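Local coordinates for protein Sso-CP2 metallo-carboxypetidase (Sulfolobus solfataricus, PDB 4MMO) that probably acts as a zinc-dependent carboxypeptidase of the M20 family, cleaving residues from the C-terminal ends of peptides, at residues F114-L119 with V129-E134; A56-N61 with H118-N123; Q75-I80 with A86-T91; G101-K106 with S406-P411. All coordinates share one frame; numbering follows the deposited sequence.

Contact 1 (F114-L119 with V129-E134); sequences FAIKHL and VKLLYE
Ile-116 on helix 102-121 reaches across to Val-129 and Leu-131 on strand 128-134, and the delta methyl of the isoleucine does all the touching. Its CG1 branch stands beside the backbone N, opposite the carbonyl carbon (chi1 -65°), and continues extended, which carries CD1 out from the helix toward the strand. There CD1 meets Val-129 CG1 tip to tip at 3.9 Å. The valine offers this methyl because CG1 lies trans to its own N, at chi1 175°. Leu-131 arrives differently: it slides past the isoleucine in the opposite direction, and its CD2 passes 4.1 Å from Ile-116 CD1. Two residues apart on an extended strand, Val-129 and Leu-131 turn the same face to the helix, and branched aliphatic residues suit that face. Helix 102-121 lies in the connection, which also includes hairpin 91-98, between the parallel neighbours 65-71 and 128-134, as in a beta-alpha-beta crossover, and Leu-39 of helix 24-39 also leans on Ile-116. All three touching residues are buried and their meeting groups are methyls, so the contact rests on dispersion and the exclusion of water, with nothing directional between these two segments.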
loop_
_atom_site.group_PDB
_atom_site.type_symbol
_atom_site.label_atom_id
_atom_site.label_comp_id
_atom_site.label_asym_id
_atom_site.label_seq_id
_atom_site.Cartn_x
_atom_site.Cartn_y
_atom_site.Cartn_z
ATOM N N PHE A 114 0.754 -32.647 29.859
ATOM C CA PHE A 114 -0.034 -33.349 30.855
ATOM C C PHE A 114 -0.184 -34.835 30.507
ATOM O O PHE A 114 -0.306 -35.668 31.401
ATOM C CB PHE A 114 -1.391 -32.671 31.048
ATOM C CG PHE A 114 -1.351 -31.530 32.030
ATOM C CD1 PHE A 114 -1.299 -31.780 33.391
ATOM C CD2 PHE A 114 -1.339 -30.214 31.592
ATOM C CE1 PHE A 114 -1.248 -30.741 34.300
ATOM C CE2 PHE A 114 -1.290 -29.170 32.498
ATOM C CZ PHE A 114 -1.244 -29.434 33.852
ATOM N N ALA A 115 -0.149 -35.166 29.218
ATOM C CA ALA A 115 -0.142 -36.566 28.802
ATOM C C ALA A 115 1.124 -37.245 29.312
ATOM O O ALA A 115 1.066 -38.328 29.891
ATOM C CB ALA A 115 -0.231 -36.683 27.289
ATOM N N ILE A 116 2.265 -36.594 29.107
ATOM C CA ILE A 116 3.543 -37.142 29.543
ATOM C C ILE A 116 3.534 -37.335 31.053
ATOM O O ILE A 116 4.014 -38.350 31.560
ATOM C CB ILE A 116 4.715 -36.229 29.136
ATOM C CG1 ILE A 116 4.823 -36.168 27.611
ATOM C CG2 ILE A 116 6.036 -36.731 29.725
ATOM C CD1 ILE A 116 5.759 -35.079 27.098
ATOM N N LYS A 117 2.979 -36.356 31.760
ATOM C CA LYS A 117 2.881 -36.409 33.211
ATOM C C LYS A 117 2.084 -37.624 33.663
ATOM O O LYS A 117 2.478 -38.327 34.593
ATOM C CB LYS A 117 2.198 -35.148 33.735
ATOM C CG LYS A 117 2.072 -35.093 35.247
ATOM C CD LYS A 117 1.203 -33.928 35.686
ATOM C CE LYS A 117 1.454 -33.574 37.140
ATOM N NZ LYS A 117 1.364 -34.755 38.039
ATOM N N HIS A 118 0.950 -37.851 33.012
ATOM C CA HIS A 118 0.077 -38.953 33.378
ATOM C C HIS A 118 0.809 -40.282 33.230
ATOM O O HIS A 118 0.788 -41.113 34.137
ATOM C CB HIS A 118 -1.193 -38.929 32.528
ATOM C CG HIS A 118 -2.072 -37.749 32.803
ATOM N ND1 HIS A 118 -3.229 -37.497 32.094
ATOM C CD2 HIS A 118 -1.965 -36.751 33.710
ATOM C CE1 HIS A 118 -3.792 -36.395 32.552
ATOM N NE2 HIS A 118 -3.046 -35.920 33.534
ATOM N N LEU A 119 1.478 -40.470 32.097
ATOM C CA LEU A 119 2.214 -41.703 31.856
ATOM C C LEU A 119 3.348 -41.879 32.864
ATOM O O LEU A 119 3.584 -42.984 33.342
ATOM C CB LEU A 119 2.757 -41.737 30.426
ATOM C CG LEU A 119 1.708 -41.771 29.310
ATOM C CD1 LEU A 119 2.382 -41.907 27.953
ATOM C CD2 LEU A 119 0.704 -42.898 29.510
ATOM N N VAL A 129 11.670 -38.770 25.864
ATOM C CA VAL A 129 11.078 -37.567 25.294
ATOM C C VAL A 129 11.997 -36.369 25.478
ATOM O O VAL A 129 12.450 -36.076 26.587
ATOM C CB VAL A 129 9.704 -37.272 25.923
ATOM C CG1 VAL A 129 9.141 -35.941 25.424
ATOM C CG2 VAL A 129 8.744 -38.398 25.605
ATOM N N LYS A 130 12.270 -35.691 24.370
ATOM C CA LYS A 130 12.993 -34.430 24.383
ATOM C C LYS A 130 12.034 -33.335 23.954
ATOM O O LYS A 130 11.347 -33.468 22.937
ATOM C CB LYS A 130 14.186 -34.494 23.438
ATOM C CG LYS A 130 15.225 -35.512 23.852
ATOM C CD LYS A 130 16.373 -35.565 22.869
ATOM C CE LYS A 130 17.507 -36.423 23.400
ATOM N NZ LYS A 130 18.638 -36.492 22.438
ATOM N N LEU A 131 11.978 -32.266 24.745
ATOM C CA LEU A 131 11.064 -31.156 24.499
ATOM C C LEU A 131 11.821 -29.944 23.982
ATOM O O LEU A 131 12.862 -29.576 24.524
ATOM C CB LEU A 131 10.338 -30.770 25.787
ATOM C CG LEU A 131 9.522 -31.847 26.501
ATOM C CD1 LEU A 131 8.945 -31.262 27.782
ATOM C CD2 LEU A 131 8.414 -32.393 25.608
ATOM N N LEU A 132 11.292 -29.326 22.931
ATOM C CA LEU A 132 11.899 -28.128 22.367
ATOM C C LEU A 132 10.830 -27.094 22.058
ATOM O O LEU A 132 10.120 -27.200 21.058
ATOM C CB LEU A 132 12.691 -28.464 21.099
ATOM C CG LEU A 132 13.624 -27.361 20.592
ATOM C CD1 LEU A 132 14.725 -27.109 21.590
ATOM C CD2 LEU A 132 14.223 -27.722 19.242
ATOM N N TYR A 133 10.722 -26.101 22.937
ATOM C CA TYR A 133 9.743 -25.033 22.793
ATOM C C TYR A 133 10.425 -23.719 22.411
ATOM O O TYR A 133 11.211 -23.181 23.194
ATOM C CB TYR A 133 8.987 -24.842 24.105
ATOM C CG TYR A 133 8.312 -26.088 24.631
ATOM C CD1 TYR A 133 7.780 -27.037 23.765
ATOM C CD2 TYR A 133 8.198 -26.310 25.997
ATOM C CE1 TYR A 133 7.154 -28.169 24.247
ATOM C CE2 TYR A 133 7.577 -27.435 26.488
ATOM C CZ TYR A 133 7.055 -28.366 25.608
ATOM O OH TYR A 133 6.436 -29.493 26.094
ATOM N N GLU A 134 10.125 -23.208 21.216
ATOM C CA GLU A 134 10.689 -21.936 20.761
ATOM C C GLU A 134 9.695 -20.790 20.937
ATOM O O GLU A 134 8.511 -21.015 21.200
ATOM C CB GLU A 134 11.141 -22.017 19.298
ATOM C CG GLU A 134 10.009 -22.021 18.260
ATOM C CD GLU A 134 10.429 -21.410 16.931
ATOM O OE1 GLU A 134 11.188 -20.417 16.937
ATOM O OE2 GLU A 134 9.999 -21.923 15.875
#

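Contact 2 (A56-N61 with H118-N123); sequences AEINVN and HLLDKN
Leu-120, near the end of helix 102-121, packs on Ile-58 and Val-60 where strand 53-58 of the mixed sheet runs out into a loop, and directly after it the helix is closed by a Schellman motif. The contact between the two segments is wholly apolar. Leu-120 spreads both its methyls over one methyl of the isoleucine: Ile-58 CG2 lies 4.0 Å from Leu-120 CD2 and 4.1 Å from Leu-120 CD1, the two side chains crossing at a slant. The leucine fork is placed by CG standing beside the backbone N (chi1 -80°) on an otherwise extended chain. Val-60 adds a looser touch at the margin, its CG1 4.4 Å from Leu-120 CD2. Leu-125 touches all three of these side chains, and Leu-39 of helix 24-39 rests on both Ile-58 and Leu-120. Beta-branched Ile-58 suits the strand, and Val-60 a compact apolar place in the loop after it; unbranched at CB, leucine suits the helix.

The polar interactions run along each segment or to its neighbours. Ile-58 bonds through its backbone to Val-129, which holds the strand in the sheet, and Val-60 N is bonded to Asn-128 OD1. On the helix side, Asp-121 forms a salt bridge with Lys-117. The chain then turns at Asn-123, whose positive phi of 53° asparagine tolerates better than most residues. Glu-124 N reaches back to Leu-119 O, and inside that bond Asn-123 N meets Leu-120 O at 3.1 Å.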
loop_
_atom_site.group_PDB
_atom_site.type_symbol
_atom_site.label_atom_id
_atom_site.label_comp_id
_atom_site.label_asym_id
_atom_site.label_seq_id
_atom_site.Cartn_x
_atom_site.Cartn_y
_atom_site.Cartn_z
ATOM N N ALA A 56 14.062 -29.635 27.580
ATOM C CA ALA A 56 14.043 -30.607 28.665
ATOM C C ALA A 56 14.096 -32.015 28.100
ATOM O O ALA A 56 13.605 -32.273 26.998
ATOM C CB ALA A 56 12.801 -30.428 29.524
ATOM N N GLU A 57 14.703 -32.918 28.859
ATOM C CA GLU A 57 14.774 -34.317 28.479
ATOM C C GLU A 57 14.135 -35.167 29.563
ATOM O O GLU A 57 14.427 -35.003 30.746
ATOM C CB GLU A 57 16.226 -34.746 28.262
ATOM C CG GLU A 57 16.372 -36.205 27.853
ATOM C CD GLU A 57 17.793 -36.566 27.474
ATOM O OE1 GLU A 57 18.704 -35.750 27.720
ATOM O OE2 GLU A 57 17.998 -37.670 26.929
ATOM N N ILE A 58 13.243 -36.058 29.143
ATOM C CA ILE A 58 12.663 -37.059 30.023
ATOM C C ILE A 58 13.193 -38.415 29.575
ATOM O O ILE A 58 12.704 -38.989 28.603
ATOM C CB ILE A 58 11.122 -37.055 29.963
ATOM C CG1 ILE A 58 10.575 -35.666 30.302
ATOM C CG2 ILE A 58 10.542 -38.083 30.923
ATOM C CD1 ILE A 58 10.373 -34.771 29.099
ATOM N N ASN A 59 14.209 -38.907 30.277
ATOM C CA ASN A 59 14.828 -40.181 29.942
ATOM C C ASN A 59 14.321 -41.313 30.825
ATOM O O ASN A 59 14.388 -41.229 32.051
ATOM C CB ASN A 59 16.347 -40.087 30.066
ATOM C CG ASN A 59 17.041 -41.365 29.639
ATOM O OD1 ASN A 59 17.176 -41.643 28.446
ATOM N ND2 ASN A 59 17.483 -42.153 30.611
ATOM N N VAL A 60 13.813 -42.366 30.188
ATOM C CA VAL A 60 13.369 -43.568 30.890
ATOM C C VAL A 60 14.112 -44.800 30.373
ATOM O O VAL A 60 13.615 -45.920 30.469
ATOM C CB VAL A 60 11.850 -43.784 30.733
ATOM C CG1 VAL A 60 11.083 -42.677 31.436
ATOM C CG2 VAL A 60 11.462 -43.857 29.258
ATOM N N ASN A 61 15.304 -44.583 29.825
ATOM C CA ASN A 61 16.144 -45.666 29.319
ATOM C C ASN A 61 15.460 -46.531 28.261
ATOM O O ASN A 61 15.768 -47.715 28.125
ATOM C CB ASN A 61 16.630 -46.541 30.478
ATOM C CG ASN A 61 17.515 -45.780 31.444
ATOM O OD1 ASN A 61 17.130 -45.514 32.584
ATOM N ND2 ASN A 61 18.711 -45.424 30.990
ATOM N N HIS A 118 0.950 -37.851 33.012
ATOM C CA HIS A 118 0.077 -38.953 33.378
ATOM C C HIS A 118 0.809 -40.282 33.230
ATOM O O HIS A 118 0.788 -41.113 34.137
ATOM C CB HIS A 118 -1.193 -38.929 32.528
ATOM C CG HIS A 118 -2.072 -37.749 32.803
ATOM N ND1 HIS A 118 -3.229 -37.497 32.094
ATOM C CD2 HIS A 118 -1.965 -36.751 33.710
ATOM C CE1 HIS A 118 -3.792 -36.395 32.552
ATOM N NE2 HIS A 118 -3.046 -35.920 33.534
ATOM N N LEU A 119 1.478 -40.470 32.097
ATOM C CA LEU A 119 2.214 -41.703 31.856
ATOM C C LEU A 119 3.348 -41.879 32.864
ATOM O O LEU A 119 3.584 -42.984 33.342
ATOM C CB LEU A 119 2.757 -41.737 30.426
ATOM C CG LEU A 119 1.708 -41.771 29.310
ATOM C CD1 LEU A 119 2.382 -41.907 27.953
ATOM C CD2 LEU A 119 0.704 -42.898 29.510
ATOM N N LEU A 120 4.044 -40.792 33.187
ATOM C CA LEU A 120 5.101 -40.837 34.194
ATOM C C LEU A 120 4.541 -41.237 35.557
ATOM O O LEU A 120 5.139 -42.038 36.275
ATOM C CB LEU A 120 5.796 -39.478 34.314
ATOM C CG LEU A 120 6.862 -39.120 33.276
ATOM C CD1 LEU A 120 7.327 -37.685 33.473
ATOM C CD2 LEU A 120 8.043 -40.071 33.359
ATOM N N ASP A 121 3.389 -40.669 35.908
ATOM C CA ASP A 121 2.763 -40.929 37.199
ATOM C C ASP A 121 2.336 -42.390 37.355
ATOM O O ASP A 121 2.092 -42.852 38.470
ATOM C CB ASP A 121 1.546 -40.018 37.396
ATOM C CG ASP A 121 1.928 -38.566 37.653
ATOM O OD1 ASP A 121 3.117 -38.287 37.925
ATOM O OD2 ASP A 121 1.027 -37.702 37.595
ATOM N N LYS A 122 2.244 -43.106 36.237
ATOM C CA LYS A 122 1.831 -44.506 36.248
ATOM C C LYS A 122 2.971 -45.438 35.844
ATOM O O LYS A 122 2.771 -46.644 35.699
ATOM C CB LYS A 122 0.655 -44.718 35.292
ATOM C CG LYS A 122 -0.551 -43.835 35.555
ATOM C CD LYS A 122 -1.679 -44.181 34.590
ATOM C CE LYS A 122 -2.660 -43.033 34.408
ATOM N NZ LYS A 122 -2.713 -42.573 32.989
ATOM N N ASN A 123 4.165 -44.879 35.665
ATOM C CA ASN A 123 5.304 -45.642 35.162
ATOM C C ASN A 123 4.968 -46.367 33.856
ATOM O O ASN A 123 5.324 -47.530 33.667
ATOM C CB ASN A 123 5.806 -46.629 36.223
ATOM C CG ASN A 123 6.706 -45.968 37.251
ATOM O OD1 ASN A 123 7.932 -46.038 37.157
ATOM N ND2 ASN A 123 6.101 -45.318 38.238
#

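Contact 3 (Q75-I80 with A86-T91); sequences QPVDPI and APFSAT
The carbonyl oxygen of Ala-86 is held twice by Ser-89. Ser-89 N approaches Ala-86 O to 2.9 Å and closes a type I turn, while Ser-89 OG donates to the same Ala-86 O at 2.7 Å, lying in the carbonyl plane on a lone pair with an angle of 140° at the oxygen. The hydroxyl in turn accepts from Thr-91: its OG1 stands 2.9 Å from Ser-89 OG. Proline at the second position of the turn suits its phi of -49°, and the turn presents Pro-87 and Phe-88 to the segment 75-80.

Both segments belong to the long connection between strand 65-71 and the hairpin 91-98, which starts with a G1 beta bulge: Ala-90, at positive phi, and Thr-91 both face Tyr-98.

Val-77 fills the side facing the turn. Its CG1 meets Pro-87 CB at 3.5 Å, and its CG2 comes to 3.7 Å from Pro-87 CG, so the two methyls straddle one edge of the pyrrolidine ring. A chi1 of -60° sets CG2 between backbone N and carbonyl carbon, which turns both methyls to the proline, while CG1 also reaches obliquely to the phenyl ring, 3.9 Å from Phe-88 CE2. With an alanine here, both methyls are gone, and a gap would probably open against Pro-87, with the Phe-88 ring freer to turn.

Arg-100 ties the two sides together through Gln-75 O, Pro-76 O and the backbone of Pro-87. Gln-75 NE2 is bonded to OE1 of Glu-138, a zinc-binding residue of this protein whose metal is absent from this chain.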
loop_
_atom_site.group_PDB
_atom_site.type_symbol
_atom_site.label_atom_id
_atom_site.label_comp_id
_atom_site.label_asym_id
_atom_site.label_seq_id
_atom_site.Cartn_x
_atom_site.Cartn_y
_atom_site.Cartn_z
ATOM N N GLN A 75 0.376 -15.049 18.013
ATOM C CA GLN A 75 0.172 -13.956 17.072
ATOM C C GLN A 75 -0.263 -12.689 17.808
ATOM O O GLN A 75 -0.798 -12.768 18.917
ATOM C CB GLN A 75 -0.899 -14.337 16.050
ATOM C CG GLN A 75 -0.417 -15.270 14.945
ATOM C CD GLN A 75 0.018 -14.529 13.692
ATOM O OE1 GLN A 75 -0.646 -13.592 13.248
ATOM N NE2 GLN A 75 1.136 -14.950 13.114
ATOM N N PRO A 76 -0.049 -11.514 17.187
ATOM C CA PRO A 76 -0.538 -10.262 17.781
ATOM C C PRO A 76 -2.058 -10.279 17.869
ATOM O O PRO A 76 -2.674 -11.169 17.278
ATOM C CB PRO A 76 -0.066 -9.184 16.795
ATOM C CG PRO A 76 1.000 -9.830 15.970
ATOM C CD PRO A 76 0.639 -11.283 15.905
ATOM N N VAL A 77 -2.649 -9.322 18.584
ATOM C CA VAL A 77 -4.089 -9.333 18.836
ATOM C C VAL A 77 -4.790 -8.069 18.346
ATOM O O VAL A 77 -5.975 -7.870 18.607
ATOM C CB VAL A 77 -4.390 -9.536 20.336
ATOM C CG1 VAL A 77 -3.804 -10.855 20.812
ATOM C CG2 VAL A 77 -3.839 -8.379 21.165
ATOM N N ASP A 78 -4.065 -7.223 17.625
ATOM C CA ASP A 78 -4.650 -6.005 17.085
ATOM C C ASP A 78 -5.550 -6.339 15.896
ATOM O O ASP A 78 -5.203 -7.196 15.087
ATOM C CB ASP A 78 -3.550 -5.035 16.658
ATOM C CG ASP A 78 -2.631 -4.658 17.804
ATOM O OD1 ASP A 78 -3.057 -3.872 18.678
ATOM O OD2 ASP A 78 -1.481 -5.144 17.828
ATOM N N PRO A 79 -6.707 -5.665 15.779
ATOM C CA PRO A 79 -7.211 -4.592 16.642
ATOM C C PRO A 79 -8.017 -5.106 17.835
ATOM O O PRO A 79 -8.955 -5.881 17.657
ATOM C CB PRO A 79 -8.107 -3.782 15.696
ATOM C CG PRO A 79 -8.485 -4.732 14.577
ATOM C CD PRO A 79 -7.679 -5.997 14.724
ATOM N N ILE A 80 -7.657 -4.650 19.032
ATOM C CA ILE A 80 -8.280 -5.108 20.273
ATOM C C ILE A 80 -9.792 -4.899 20.264
ATOM O O ILE A 80 -10.528 -5.612 20.947
ATOM C CB ILE A 80 -7.657 -4.388 21.505
ATOM C CG1 ILE A 80 -6.287 -4.977 21.841
ATOM C CG2 ILE A 80 -8.538 -4.516 22.748
ATOM C CD1 ILE A 80 -5.187 -4.641 20.859
ATOM N N ALA A 86 -11.136 -9.851 26.451
ATOM C CA ALA A 86 -9.729 -9.471 26.354
ATOM C C ALA A 86 -8.913 -10.648 25.817
ATOM O O ALA A 86 -9.078 -11.769 26.292
ATOM C CB ALA A 86 -9.201 -9.038 27.709
ATOM N N PRO A 87 -8.034 -10.396 24.827
ATOM C CA PRO A 87 -7.268 -11.463 24.170
ATOM C C PRO A 87 -6.568 -12.433 25.111
ATOM O O PRO A 87 -6.367 -13.583 24.721
ATOM C CB PRO A 87 -6.229 -10.690 23.360
ATOM C CG PRO A 87 -6.887 -9.419 23.039
ATOM C CD PRO A 87 -7.746 -9.083 24.221
ATOM N N PHE A 88 -6.204 -11.990 26.311
ATOM C CA PHE A 88 -5.475 -12.848 27.242
ATOM C C PHE A 88 -6.220 -13.075 28.558
ATOM O O PHE A 88 -5.621 -13.416 29.574
ATOM C CB PHE A 88 -4.074 -12.286 27.472
ATOM C CG PHE A 88 -3.238 -12.269 26.228
ATOM C CD1 PHE A 88 -2.659 -13.439 25.753
ATOM C CD2 PHE A 88 -3.050 -11.096 25.515
ATOM C CE1 PHE A 88 -1.897 -13.437 24.599
ATOM C CE2 PHE A 88 -2.288 -11.086 24.359
ATOM C CZ PHE A 88 -1.712 -12.260 23.899
ATOM N N SER A 89 -7.537 -12.916 28.526
ATOM C CA SER A 89 -8.356 -13.177 29.703
ATOM C C SER A 89 -8.503 -14.677 29.958
ATOM O O SER A 89 -8.658 -15.098 31.105
ATOM C CB SER A 89 -9.737 -12.539 29.545
ATOM O OG SER A 89 -10.377 -12.978 28.358
ATOM N N ALA A 90 -8.436 -15.476 28.892
ATOM C CA ALA A 90 -8.688 -16.917 28.978
ATOM C C ALA A 90 -10.032 -17.157 29.646
ATOM O O ALA A 90 -10.164 -17.991 30.539
ATOM C CB ALA A 90 -7.575 -17.621 29.736
ATOM N N THR A 91 -11.025 -16.393 29.212
ATOM C CA THR A 91 -12.367 -16.481 29.756
ATOM C C THR A 91 -13.006 -17.803 29.374
ATOM O O THR A 91 -12.906 -18.241 28.227
ATOM C CB THR A 91 -13.242 -15.334 29.218
ATOM O OG1 THR A 91 -12.741 -14.084 29.709
ATOM C CG2 THR A 91 -14.700 -15.499 29.642
#

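Contact 4 (G101-K106 with S406-P411); sequences GASDNK and SNAHAP
Ser-103 and Ser-406 make the tight half of this contact, at the wide pi-type turn 102-106 of helix 102-121, which carries the zinc ligand Asp-104. Their beta carbons meet closely, Ser-103 CB to Ser-406 CB being 3.6 Å, and Ser-103 OG lies 3.7 Å from Ser-406 CB. Two small side chains suit this close approach of the backbones. The Ser-406 hydroxyl serves other partners, bonded to Gly-403 N and Asn-414 O, while Ile-415 leans on both serines from strand 414-416.

Toward solvent the packing slackens. Ala-408, in the type II turn 407-410, offers just its methyl, CB, which stands 4.2 Å from Asp-104 CB and 4.3 Å from Ser-103 OG. Beyond it His-409 is poorly ordered and its side chain is not modelled, consistent with local mobility.

The helix side, by contrast, belongs to the firmly fixed part. Glu-413, from later in the same loop, accepts through its carboxylate from the backbone N of Gly-101, Ser-103 and Asp-104, and Asn-105, which follows a cis peptide bond as in other M20 enzymes, is held by Asn-70, His-71 and Glu-163. Glycine suits position 101, since at a phi of 96° a beta carbon would press on the preceding carbonyl oxygen. With CG trans to the backbone N, the chi1 of 177° carries the Asp-104 carboxylate out to the zinc ion, where its OD1 joins His-71 NE2 and Glu-163 OE1 as ligands.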
loop_
_atom_site.group_PDB
_atom_site.type_symbol
_atom_site.label_atom_id
_atom_site.label_comp_id
_atom_site.label_asym_id
_atom_site.label_seq_id
_atom_site.Cartn_x
_atom_site.Cartn_y
_atom_site.Cartn_z
ATOM N N GLY A 101 -3.806 -17.767 21.369
ATOM C CA GLY A 101 -2.902 -18.860 21.682
ATOM C C GLY A 101 -3.575 -20.140 22.150
ATOM O O GLY A 101 -2.903 -21.116 22.470
ATOM N N ALA A 102 -4.900 -20.144 22.196
ATOM C CA ALA A 102 -5.632 -21.299 22.698
ATOM C C ALA A 102 -5.447 -22.503 21.762
ATOM O O ALA A 102 -5.188 -23.619 22.210
ATOM C CB ALA A 102 -7.100 -20.956 22.850
ATOM N N SER A 103 -5.556 -22.243 20.464
ATOM C CA SER A 103 -5.377 -23.252 19.435
ATOM C C SER A 103 -3.923 -23.309 18.969
ATOM O O SER A 103 -3.318 -24.381 18.926
ATOM C CB SER A 103 -6.290 -22.936 18.252
ATOM O OG SER A 103 -6.086 -23.853 17.192
ATOM N N ASP A 104 -3.375 -22.142 18.632
ATOM C CA ASP A 104 -2.021 -22.016 18.097
ATOM C C ASP A 104 -1.176 -21.205 19.079
ATOM O O ASP A 104 -1.200 -19.979 19.006
ATOM C CB ASP A 104 -2.088 -21.297 16.738
ATOM C CG ASP A 104 -0.715 -21.052 16.114
ATOM O OD1 ASP A 104 0.274 -21.696 16.524
ATOM O OD2 ASP A 104 -0.629 -20.214 15.191
ATOM N N ASN A 105 -0.420 -21.837 19.983
ATOM C CA ASN A 105 -0.173 -23.281 20.034
ATOM C C ASN A 105 -0.066 -23.754 21.493
ATOM O O ASN A 105 0.512 -24.803 21.779
ATOM C CB ASN A 105 1.127 -23.582 19.269
ATOM C CG ASN A 105 1.477 -25.066 19.216
ATOM O OD1 ASN A 105 2.610 -25.452 19.519
ATOM N ND2 ASN A 105 0.512 -25.902 18.832
ATOM N N LYS A 106 -0.630 -22.981 22.421
ATOM C CA LYS A 106 -0.462 -23.265 23.850
ATOM C C LYS A 106 -1.302 -24.435 24.367
ATOM O O LYS A 106 -0.839 -25.211 25.201
ATOM C CB LYS A 106 -0.775 -22.025 24.689
ATOM C CG LYS A 106 0.205 -20.882 24.488
ATOM C CD LYS A 106 -0.094 -19.745 25.447
ATOM C CE LYS A 106 0.908 -18.600 25.301
ATOM N NZ LYS A 106 0.549 -17.452 26.173
ATOM N N SER A 406 -11.825 -22.596 15.796
ATOM C CA SER A 406 -10.920 -21.963 16.754
ATOM C C SER A 406 -10.513 -20.516 16.455
ATOM O O SER A 406 -10.037 -19.825 17.349
ATOM C CB SER A 406 -9.662 -22.815 16.918
ATOM O OG SER A 406 -9.929 -23.968 17.698
ATOM N N ASN A 407 -10.687 -20.064 15.218
ATOM C CA ASN A 407 -10.312 -18.701 14.839
ATOM C C ASN A 407 -8.855 -18.368 15.184
ATOM O O ASN A 407 -8.560 -17.302 15.729
ATOM C CB ASN A 407 -11.253 -17.679 15.491
ATOM C CG ASN A 407 -12.612 -17.616 14.816
ATOM O OD1 ASN A 407 -12.722 -17.751 13.597
ATOM N ND2 ASN A 407 -13.657 -17.406 15.609
ATOM N N ALA A 408 -7.947 -19.286 14.872
ATOM C CA ALA A 408 -6.524 -19.020 15.028
ATOM C C ALA A 408 -6.091 -17.982 13.993
ATOM O O ALA A 408 -6.568 -17.993 12.857
ATOM C CB ALA A 408 -5.721 -20.300 14.869
ATOM N N HIS A 409 -5.192 -17.086 14.387
ATOM C CA HIS A 409 -4.761 -15.999 13.511
ATOM C C HIS A 409 -5.936 -15.070 13.216
ATOM O O HIS A 409 -6.080 -14.563 12.102
ATOM N N ALA A 410 -6.772 -14.854 14.228
ATOM C CA ALA A 410 -7.981 -14.055 14.081
ATOM C C ALA A 410 -8.511 -13.700 15.469
ATOM O O ALA A 410 -8.106 -14.305 16.462
ATOM C CB ALA A 410 -9.018 -14.829 13.290
ATOM N N PRO A 411 -9.414 -12.711 15.552
ATOM C CA PRO A 411 -9.896 -12.340 16.885
ATOM C C PRO A 411 -10.837 -13.380 17.485
ATOM O O PRO A 411 -11.468 -14.143 16.755
ATOM C CB PRO A 411 -10.635 -11.022 16.635
ATOM C CG PRO A 411 -11.059 -11.090 15.219
ATOM C CD PRO A 411 -9.976 -11.844 14.501
#

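From the N terminus, strand 53-58 leads into the first half of contact 2. Before that loop closes, contact 3 opens and shuts within the connection to hairpin 91-98, and so is nested inside it. The chain next enters helix 102-121, opening contact 4 near its start and contact 1 further along. Residues 118-123 close contact 2; His-118 and Leu-119 belong to both contacts 1 and 2. Strand 128-134 closes contact 1, within the loop of contact 4, which waits until 406-411. Contacts 2 and 4 therefore cross. Contacts 1 and 2 seat one helix on neighbouring strands; contact 4 joins its other end to the late loop, about 10 Å between centres from contact 3.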